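Local coordinates for protein purine nucleoside phosphorylase (Caulobacter vibrioides, PDB 1XFJ) that probably acts as a purine nucleoside phosphorylase of the YfiH/LACC1 family, cleaving inosine with phosphate, and probably also deaminates adenosine, at residues S100-P103 / G104-C107. Residues are numbered along the deposited sequence; the frame is centred on the assembly and turned at random.
Sequences SKTP and GVIC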
ATOM      1  N   SER A 100     -14.491   0.644  -1.607  1.00  5.95           N
ATOM      2  CA  SER A 100     -15.770   0.620  -0.911  1.00  6.29           C
ATOM      3  C   SER A 100     -16.469   1.968  -0.816  1.00  7.63           C
ATOM      4  O   SER A 100     -15.831   3.021  -0.806  1.00  6.14           O
ATOM      5  CB  SER A 100     -15.588   0.051   0.500  1.00  7.80           C
ATOM      6  OG  SER A 100     -16.834  -0.040   1.177  1.00  7.78           O
ATOM      7  N   LYS A 101     -17.795   1.912  -0.748  1.00  7.31           N
ATOM      8  CA  LYS A 101     -18.638   3.094  -0.608  1.00  9.01           C
ATOM      9  C   LYS A 101     -19.509   2.817   0.612  1.00  8.80           C
ATOM     10  O   LYS A 101     -20.481   3.523   0.880  1.00  8.72           O
ATOM     11  CB  LYS A 101     -19.529   3.271  -1.839  1.00 10.28           C
ATOM     12  CG  LYS A 101     -20.572   2.176  -2.019  1.00 15.22           C
ATOM     13  CD  LYS A 101     -21.462   2.444  -3.227  1.00 18.59           C
ATOM     14  CE  LYS A 101     -22.475   1.329  -3.430  1.00 20.36           C
ATOM     15  NZ  LYS A 101     -23.372   1.602  -4.587  1.00 23.10           N
ATOM     16  N   THR A 102     -19.140   1.778   1.353  1.00  7.99           N
ATOM     17  CA  THR A 102     -19.892   1.365   2.532  1.00  8.20           C
ATOM     18  C   THR A 102     -19.262   1.823   3.846  1.00  8.04           C
ATOM     19  O   THR A 102     -18.116   1.490   4.147  1.00  8.88           O
ATOM     20  CB  THR A 102     -20.022  -0.171   2.562  1.00  7.59           C
ATOM     21  OG1 THR A 102     -20.591  -0.623   1.326  1.00  9.43           O
ATOM     22  CG2 THR A 102     -20.905  -0.613   3.720  1.00  9.30           C
ATOM     23  N   PRO A 103     -20.009   2.601   4.647  1.00  7.80           N
ATOM     24  CA  PRO A 103     -19.489   3.082   5.931  1.00  9.05           C
ATOM     25  C   PRO A 103     -19.154   1.893   6.828  1.00  8.31           C
ATOM     26  O   PRO A 103     -19.883   0.900   6.847  1.00  8.35           O
ATOM     27  CB  PRO A 103     -20.649   3.912   6.482  1.00  9.16           C
ATOM     28  CG  PRO A 103     -21.298   4.439   5.236  1.00 10.71           C
ATOM     29  CD  PRO A 103     -21.314   3.217   4.347  1.00  9.63           C
ATOM     30  N   GLY A 104     -18.048   1.988   7.556  1.00  8.31           N
ATOM     31  CA  GLY A 104     -17.662   0.900   8.436  1.00  7.97           C
ATOM     32  C   GLY A 104     -16.635  -0.038   7.836  1.00  9.63           C
ATOM     33  O   GLY A 104     -15.861  -0.665   8.562  1.00  7.84           O
ATOM     34  N   VAL A 105     -16.624  -0.146   6.512  1.00  7.30           N
ATOM     35  CA  VAL A 105     -15.671  -1.018   5.838  1.00  7.85           C
ATOM     36  C   VAL A 105     -14.283  -0.392   5.834  1.00  7.53           C
ATOM     37  O   VAL A 105     -14.114   0.766   5.454  1.00  8.09           O
ATOM     38  CB  VAL A 105     -16.093  -1.298   4.379  1.00  8.67           C
ATOM     39  CG1 VAL A 105     -14.976  -2.028   3.641  1.00 10.16           C
ATOM     40  CG2 VAL A 105     -17.360  -2.133   4.365  1.00  6.31           C
ATOM     41  N   ILE A 106     -13.294  -1.163   6.268  1.00  5.61           N
ATOM     42  CA  ILE A 106     -11.919  -0.687   6.305  1.00  4.92           C
ATOM     43  C   ILE A 106     -11.174  -1.328   5.140  1.00  5.23           C
ATOM     44  O   ILE A 106     -10.943  -2.533   5.140  1.00  3.07           O
ATOM     45  CB  ILE A 106     -11.219  -1.094   7.619  1.00  6.78           C
ATOM     46  CG1 ILE A 106     -12.003  -0.560   8.817  1.00  6.21           C
ATOM     47  CG2 ILE A 106      -9.799  -0.552   7.642  1.00  6.07           C
ATOM     48  CD1 ILE A 106     -11.499  -1.081  10.155  1.00  8.00           C
ATOM     49  N   CYS A 107     -10.823  -0.522   4.142  1.00  4.94           N
ATOM     50  CA  CYS A 107     -10.095  -1.022   2.981  1.00  5.03           C
ATOM     51  C   CYS A 107      -8.609  -1.025   3.312  1.00  4.24           C
ATOM     52  O   CYS A 107      -8.046   0.013   3.648  1.00  4.46           O
ATOM     53  CB  CYS A 107     -10.350  -0.125   1.768  1.00  6.12           C
ATOM     54  SG  CYS A 107     -12.081  -0.009   1.276  1.00  6.41           S
TER
HETATM   55  O   HOH W   1     -15.425   2.333   3.879  1.00  5.79           O
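T102 and V105 close a type II beta turn, a textbook way of reversing a chain between two strands. The amide N of V105 donates to T102 O over 3.2 Å, with an angle of 158° at the hydrogen. P103 and G104 fill the two central positions. Proline's ring suits the first of them, while at G104 a phi of 97° leaves no room for a beta carbon beside P103 O. A water reinforces the closure by donating to T102 O at 2.8 Å and to V105 O at 2.6 Å, so T102 O receives two bonds.

A smaller turn leads into it, sharing T102. With chi1 at -177° the hydroxyl of S100 points along the chain, beside the carbonyl carbon, where T102 N donates to OG at 2.9 Å, an ST turn. The same hydroxyl is hydrogen-bonded to A84 O, which ties the start of the loop to another part of the chain.

Van der Waals packing lines the inside of the bend. V105 sits between two neighbours: its CG2 meets T102 CB at 3.8 Å, the two side chains crossing at a slant, whereas on the S100 side its CB lies 3.5 Å from S100 OG and CG1 rests against S100 CB and OG. Farther along, the sulfur of C107 comes alongside S100, with C107 SG 3.6 Å from S100 CB, extending the buried packing beyond the turn itself.

In the fold, this connection carries the chain from strand 97-100, paired with strand 126-132 in one mixed sheet, to strand 106-111 in another, which lies between strands 253-259 and 70-72. C107 packs on V127 and A129 of strand 126-132, and V105 O is hydrogen-bonded to T258 OG1, so the bend links the two sheets.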